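Local coordinates for putative uncharacterized protein (Mycobacterium smegmatis, PDB 3UID) that is a putative type II toxin of the AHA1 family, the structural homologue of a mycobacterial toxin involved in the hypoxic response, at residues L15-F21 with T122-G128; L56-V62 with Y77-V83. One frame throughout, in Å; residues are numbered along the deposited sequence.

Contact 1 and contact 2 lie in the same antiparallel sheet of an SRPBCC (Bet v 1-like) fold, with centres about 19 Å apart and nearest atoms about 8 Å apart, so they do not touch. Contact 1 joins strands 14-21 and 121-129, its segments 15-21 and 122-128 meeting across 100 intervening residues; contact 2 is a local hairpin contact within that span, between strands 61-67 and 73-84. Strands 109-118 and 88-96 lie between them in the sheet order. Helix 25-33 reaches both: I28 meets F21 and T122 of contact 1, whereas W29 meets L56 and V83 of contact 2.

Contact 1: L15-F21 with T122-G128; sequences LTITAEF and TRATYVG
The F21 ring reaches diagonally across the strand pair and settles its CE2 corner against the small A124 side chain, 3.7 Å from A124 CB. Y126 comes from the opposite direction and brings its OH to the edge of the F21 ring, 3.5 Å from F21 CE2. In both residues CG stands beside its own backbone N (chi1 -64° in F21, -52° in Y126), which sends the two side chains toward each other; the A19 and A124 methyls lie beneath their meeting point. A19 CB meets the edge of the Y126 ring, while I17 O lies in that ring's plane, 3.3 Å from Y126 CD2. On the other face T16 is wedged between V127 and T125: T16 OG1 touches both V127 methyls, and T16 CG2 meets T125 CG2 at 3.7 Å. T18 CG2 lies against R123 CG. In one of two conformers E20 runs alongside R123 to a long, tentative salt bridge. Eight backbone hydrogen bonds lock the antiparallel register. The Y126 hydroxyl is hydrogen-bonded to the hydroxyl of Y32. The chemistry thus divides the ribbon into a largely apolar face, packed under helices 25-33 and 144-158, and a threonine-rich, charged face that is partly exposed.

Contact 2: L56-V62 with Y77-V83; sequences LRPGGRV and YWEITAV
I80 and V83 project toward 56-62, whose type II turn from R57 to G60 leads into strand 61-67. In the backbone frame V62 and W78 form a hydrogen-bonded antiparallel pair, with W78 N to V62 O at 2.7 Å; G60 O then takes I80 N, and G59 N gives to I80 O at 2.8 Å. The turn closes through G60 N to R57 O. Apolar contacts run along the buried side, where I80 CD1 meets L56 CD1 at 4.0 Å and V62 CG2 lies beside W78 CE3; at the outer end, by the turn, V83 CG2 packs against P58 CD at 3.7 Å. At the charged margin, E79 CG sits over one face of the R61 guanidinium, and E79 OE2 comes to 3.2 Å from R61 NH2, well out of the guanidinium plane, charges paired without a directed bond. R57, bent at chi2 and chi3, folds back over V83, and R57 NH2 makes a weak hydrogen bond to V83 O. On the other edge of strand 73-84, T81 and A82 both face S90 of strand 88-96, a classic beta bulge. W78 stacks on F91 of that strand, while W29 of helix 25-33 packs on L56 and V83.

Contact 1: L15-F21 with T122-G128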
loop_
_atom_site.group_PDB
_atom_site.type_symbol
_atom_site.label_atom_id
_atom_site.label_comp_id
_atom_site.label_asym_id
_atom_site.label_seq_id
_atom_site.Cartn_x
_atom_site.Cartn_y
_atom_site.Cartn_z
ATOM N N LEU A 15 -6.725 -8.539 -6.064
ATOM C CA LEU A 15 -6.136 -8.969 -4.799
ATOM C C LEU A 15 -6.575 -7.994 -3.717
ATOM O O LEU A 15 -6.277 -6.804 -3.784
ATOM C CB LEU A 15 -4.608 -9.015 -4.889
ATOM C CG LEU A 15 -3.895 -9.253 -3.558
ATOM C CD1 LEU A 15 -4.215 -10.635 -3.009
ATOM C CD2 LEU A 15 -2.395 -9.087 -3.724
ATOM N N THR A 16 -7.329 -8.500 -2.747
ATOM C CA THR A 16 -7.873 -7.673 -1.681
ATOM C C THR A 16 -7.283 -8.092 -0.349
ATOM O O THR A 16 -7.315 -9.272 0.014
ATOM C CB THR A 16 -9.409 -7.767 -1.641
ATOM O OG1 THR A 16 -9.939 -7.314 -2.893
ATOM C CG2 THR A 16 -9.960 -6.892 -0.543
ATOM N N ILE A 17 -6.696 -7.130 0.347
ATOM C CA ILE A 17 -6.196 -7.364 1.689
ATOM C C ILE A 17 -7.038 -6.531 2.651
ATOM O O ILE A 17 -7.304 -5.350 2.410
ATOM C CB ILE A 17 -4.710 -7.011 1.789
ATOM C CG1 ILE A 17 -3.918 -7.891 0.816
ATOM C CG2 ILE A 17 -4.228 -7.185 3.224
ATOM C CD1 ILE A 17 -2.423 -7.877 1.029
ATOM N N THR A 18 -7.497 -7.167 3.716
ATOM C CA THR A 18 -8.299 -6.487 4.720
ATOM C C THR A 18 -7.519 -6.477 6.027
ATOM O O THR A 18 -6.853 -7.458 6.371
ATOM C CB THR A 18 -9.653 -7.197 4.919
ATOM O OG1 THR A 18 -10.319 -7.330 3.656
ATOM C CG2 THR A 18 -10.545 -6.415 5.882
ATOM N N ALA A 19 -7.571 -5.351 6.727
ATOM C CA ALA A 19 -6.919 -5.219 8.021
ATOM C C ALA A 19 -7.864 -4.573 9.000
ATOM O O ALA A 19 -8.808 -3.892 8.602
ATOM C CB ALA A 19 -5.682 -4.350 7.901
ATOM N N GLU A 20 -7.610 -4.819 10.281
ATOM C CA GLU A 20 -8.287 -4.100 11.343
ATOM C C GLU A 20 -7.261 -3.390 12.208
ATOM O O GLU A 20 -6.245 -3.968 12.594
ATOM C CB GLU A 20 -9.164 -5.046 12.157
ATOM C CG GLU A 20 -10.393 -5.487 11.385
ATOM C CD GLU A 20 -11.201 -6.550 12.099
ATOM O OE1 GLU A 20 -11.031 -6.715 13.326
ATOM O OE2 GLU A 20 -12.010 -7.222 11.424
ATOM N N PHE A 21 -7.517 -2.115 12.487
ATOM C CA PHE A 21 -6.580 -1.297 13.258
ATOM C C PHE A 21 -7.276 -0.730 14.486
ATOM O O PHE A 21 -8.421 -0.290 14.396
ATOM C CB PHE A 21 -6.082 -0.125 12.414
ATOM C CG PHE A 21 -5.280 -0.526 11.202
ATOM C CD1 PHE A 21 -4.123 -1.283 11.335
ATOM C CD2 PHE A 21 -5.672 -0.124 9.934
ATOM C CE1 PHE A 21 -3.372 -1.636 10.215
ATOM C CE2 PHE A 21 -4.928 -0.469 8.808
ATOM C CZ PHE A 21 -3.781 -1.229 8.951
ATOM N N THR A 122 -10.760 0.890 12.989
ATOM C CA THR A 122 -10.792 1.018 11.539
ATOM C C THR A 122 -10.674 -0.322 10.844
ATOM O O THR A 122 -9.777 -1.115 11.151
ATOM C CB THR A 122 -9.633 1.899 11.037
ATOM O OG1 THR A 122 -9.778 3.212 11.582
ATOM C CG2 THR A 122 -9.625 1.986 9.506
ATOM N N ARG A 123 -11.581 -0.573 9.909
ATOM C CA ARG A 123 -11.351 -1.633 8.950
ATOM C C ARG A 123 -10.809 -0.995 7.682
ATOM O O ARG A 123 -11.408 -0.047 7.143
ATOM C CB ARG A 123 -12.640 -2.384 8.641
ATOM C CG ARG A 123 -12.486 -3.339 7.461
ATOM C CD ARG A 123 -13.749 -4.137 7.240
ATOM N NE ARG A 123 -14.016 -5.016 8.374
ATOM C CZ ARG A 123 -15.080 -5.807 8.469
ATOM N NH1 ARG A 123 -15.981 -5.826 7.495
ATOM N NH2 ARG A 123 -15.243 -6.577 9.536
ATOM N N ALA A 124 -9.672 -1.497 7.222
ATOM C CA ALA A 124 -9.057 -1.015 5.992
ATOM C C ALA A 124 -9.155 -2.088 4.934
ATOM O O ALA A 124 -8.765 -3.230 5.183
ATOM C CB ALA A 124 -7.608 -0.673 6.232
ATOM N N THR A 125 -9.647 -1.713 3.755
ATOM C CA THR A 125 -9.746 -2.644 2.647
ATOM C C THR A 125 -8.914 -2.107 1.497
ATOM O O THR A 125 -9.139 -0.985 1.036
ATOM C CB THR A 125 -11.199 -2.829 2.198
ATOM O OG1 THR A 125 -11.988 -3.261 3.322
ATOM C CG2 THR A 125 -11.285 -3.871 1.097
ATOM N N TYR A 126 -7.936 -2.895 1.070
ATOM C CA TYR A 126 -7.034 -2.506 0.001
ATOM C C TYR A 126 -7.293 -3.401 -1.208
ATOM O O TYR A 126 -6.954 -4.589 -1.190
ATOM C CB TYR A 126 -5.585 -2.691 0.456
ATOM C CG TYR A 126 -5.215 -2.040 1.787
ATOM C CD1 TYR A 126 -4.647 -0.773 1.826
ATOM C CD2 TYR A 126 -5.400 -2.713 2.993
ATOM C CE1 TYR A 126 -4.262 -0.193 3.041
ATOM C CE2 TYR A 126 -5.028 -2.139 4.217
ATOM C CZ TYR A 126 -4.463 -0.880 4.226
ATOM O OH TYR A 126 -4.093 -0.295 5.425
ATOM N N VAL A 127 -7.900 -2.832 -2.244
ATOM C CA VAL A 127 -8.302 -3.606 -3.417
ATOM C C VAL A 127 -7.461 -3.216 -4.623
ATOM O O VAL A 127 -7.515 -2.071 -5.080
ATOM C CB VAL A 127 -9.787 -3.394 -3.786
ATOM C CG1 VAL A 127 -10.167 -4.231 -5.014
ATOM C CG2 VAL A 127 -10.707 -3.723 -2.600
ATOM N N GLY A 128 -6.703 -4.178 -5.137
ATOM C CA GLY A 128 -5.879 -3.987 -6.324
ATOM C C GLY A 128 -6.454 -4.770 -7.484
ATOM O O GLY A 128 -6.721 -5.966 -7.348
HETATM O O HOH W 1 -12.632 -6.410 3.183
#

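Contact 2: L56-V62 with Y77-V83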
loop_
_atom_site.group_PDB
_atom_site.type_symbol
_atom_site.label_atom_id
_atom_site.label_comp_id
_atom_site.label_asym_id
_atom_site.label_seq_id
_atom_site.Cartn_x
_atom_site.Cartn_y
_atom_site.Cartn_z
ATOM N N LEU A 56 -0.833 13.828 -2.076
ATOM C CA LEU A 56 -2.081 13.052 -2.018
ATOM C C LEU A 56 -3.291 13.892 -2.404
ATOM O O LEU A 56 -4.064 14.334 -1.548
ATOM C CB LEU A 56 -2.275 12.420 -0.637
ATOM C CG LEU A 56 -3.375 11.362 -0.492
ATOM C CD1 LEU A 56 -3.155 10.205 -1.430
ATOM C CD2 LEU A 56 -3.459 10.872 0.955
ATOM N N ARG A 57 -3.440 14.100 -3.707
ATOM C CA ARG A 57 -4.547 14.862 -4.266
ATOM C C ARG A 57 -4.732 14.319 -5.674
ATOM O O ARG A 57 -3.784 13.794 -6.264
ATOM C CB ARG A 57 -4.216 16.359 -4.292
ATOM C CG ARG A 57 -5.439 17.268 -4.183
ATOM C CD ARG A 57 -6.159 17.117 -2.833
ATOM N NE ARG A 57 -7.351 16.266 -2.897
ATOM C CZ ARG A 57 -8.559 16.638 -2.483
ATOM N NH1 ARG A 57 -8.736 17.851 -1.973
ATOM N NH2 ARG A 57 -9.592 15.804 -2.574
ATOM N N PRO A 58 -5.949 14.414 -6.219
ATOM C CA PRO A 58 -6.152 13.898 -7.577
ATOM C C PRO A 58 -5.195 14.556 -8.571
ATOM O O PRO A 58 -5.054 15.782 -8.578
ATOM C CB PRO A 58 -7.606 14.275 -7.874
ATOM C CG PRO A 58 -8.254 14.308 -6.520
ATOM C CD PRO A 58 -7.204 14.887 -5.612
ATOM N N GLY A 59 -4.541 13.740 -9.395
ATOM C CA GLY A 59 -3.526 14.226 -10.308
ATOM C C GLY A 59 -2.137 14.240 -9.698
ATOM O O GLY A 59 -1.143 14.450 -10.390
ATOM N N GLY A 60 -2.059 14.000 -8.395
ATOM C CA GLY A 60 -0.778 13.992 -7.716
ATOM C C GLY A 60 -0.040 12.688 -7.928
ATOM O O GLY A 60 -0.574 11.748 -8.517
ATOM N N ARG A 61 1.204 12.648 -7.471
ATOM C CA ARG A 61 2.012 11.439 -7.531
ATOM C C ARG A 61 2.632 11.133 -6.180
ATOM O O ARG A 61 2.951 12.040 -5.398
ATOM C CB ARG A 61 3.128 11.586 -8.564
ATOM C CG ARG A 61 2.666 11.488 -9.978
ATOM C CD ARG A 61 3.841 11.281 -10.911
ATOM N NE ARG A 61 3.393 11.215 -12.297
ATOM C CZ ARG A 61 3.595 10.183 -13.108
ATOM N NH1 ARG A 61 4.267 9.117 -12.685
ATOM N NH2 ARG A 61 3.142 10.233 -14.355
ATOM N N VAL A 62 2.798 9.844 -5.907
ATOM C CA VAL A 62 3.655 9.388 -4.818
ATOM C C VAL A 62 4.724 8.511 -5.439
ATOM O O VAL A 62 4.414 7.590 -6.196
ATOM C CB VAL A 62 2.893 8.576 -3.770
ATOM C CG1 VAL A 62 3.842 8.108 -2.656
ATOM C CG2 VAL A 62 1.737 9.394 -3.196
ATOM N N TYR A 77 5.609 3.947 -8.248
ATOM C CA TYR A 77 4.947 5.237 -8.201
ATOM C C TYR A 77 3.445 5.051 -8.198
ATOM O O TYR A 77 2.922 4.083 -8.742
ATOM C CB TYR A 77 5.372 6.115 -9.390
ATOM C CG TYR A 77 5.062 5.477 -10.727
ATOM C CD1 TYR A 77 3.871 5.742 -11.383
ATOM C CD2 TYR A 77 5.943 4.579 -11.309
ATOM C CE1 TYR A 77 3.572 5.141 -12.598
ATOM C CE2 TYR A 77 5.652 3.973 -12.516
ATOM C CZ TYR A 77 4.471 4.265 -13.160
ATOM O OH TYR A 77 4.187 3.662 -14.368
ATOM N N TRP A 78 2.764 5.995 -7.564
ATOM C CA TRP A 78 1.311 6.045 -7.585
ATOM C C TRP A 78 0.887 7.289 -8.361
ATOM O O TRP A 78 1.401 8.383 -8.108
ATOM C CB TRP A 78 0.768 6.154 -6.169
ATOM C CG TRP A 78 0.971 4.976 -5.265
ATOM C CD1 TRP A 78 1.528 3.763 -5.568
ATOM C CD2 TRP A 78 0.606 4.913 -3.889
ATOM N NE1 TRP A 78 1.512 2.945 -4.466
ATOM C CE2 TRP A 78 0.955 3.631 -3.419
ATOM C CE3 TRP A 78 -0.003 5.816 -3.010
ATOM C CZ2 TRP A 78 0.745 3.239 -2.095
ATOM C CZ3 TRP A 78 -0.224 5.419 -1.698
ATOM C CH2 TRP A 78 0.137 4.138 -1.260
ATOM N N GLU A 79 -0.052 7.130 -9.295
ATOM C CA GLU A 79 -0.745 8.278 -9.881
ATOM C C GLU A 79 -2.100 8.358 -9.204
ATOM O O GLU A 79 -2.954 7.491 -9.406
ATOM C CB GLU A 79 -0.905 8.127 -11.400
ATOM C CG GLU A 79 0.415 7.981 -12.152
ATOM C CD GLU A 79 0.238 7.862 -13.659
ATOM O OE1 GLU A 79 -0.901 7.984 -14.162
ATOM O OE2 GLU A 79 1.259 7.652 -14.347
ATOM N N ILE A 80 -2.290 9.387 -8.381
ATOM C CA ILE A 80 -3.519 9.526 -7.606
ATOM C C ILE A 80 -4.683 9.956 -8.493
ATOM O O ILE A 80 -4.592 10.954 -9.212
ATOM C CB ILE A 80 -3.348 10.529 -6.444
ATOM C CG1 ILE A 80 -2.092 10.206 -5.633
ATOM C CG2 ILE A 80 -4.579 10.538 -5.555
ATOM C CD1 ILE A 80 -2.079 8.847 -4.982
ATOM N N THR A 81 -5.775 9.193 -8.445
ATOM C CA THR A 81 -6.939 9.518 -9.262
ATOM C C THR A 81 -8.136 10.081 -8.482
ATOM O O THR A 81 -8.940 10.833 -9.040
ATOM C CB THR A 81 -7.396 8.311 -10.092
ATOM O OG1 THR A 81 -7.736 7.238 -9.211
ATOM C CG2 THR A 81 -6.290 7.864 -11.050
ATOM N N ALA A 82 -8.252 9.725 -7.207
ATOM C CA ALA A 82 -9.346 10.225 -6.380
ATOM C C ALA A 82 -8.906 10.300 -4.933
ATOM O O ALA A 82 -8.126 9.462 -4.485
ATOM C CB ALA A 82 -10.567 9.324 -6.514
ATOM N N VAL A 83 -9.398 11.306 -4.211
ATOM C CA VAL A 83 -9.108 11.461 -2.791
ATOM C C VAL A 83 -10.380 11.896 -2.059
ATOM O O VAL A 83 -10.968 12.920 -2.384
ATOM C CB VAL A 83 -7.985 12.497 -2.561
ATOM C CG1 VAL A 83 -7.714 12.674 -1.067
ATOM C CG2 VAL A 83 -6.715 12.087 -3.298
#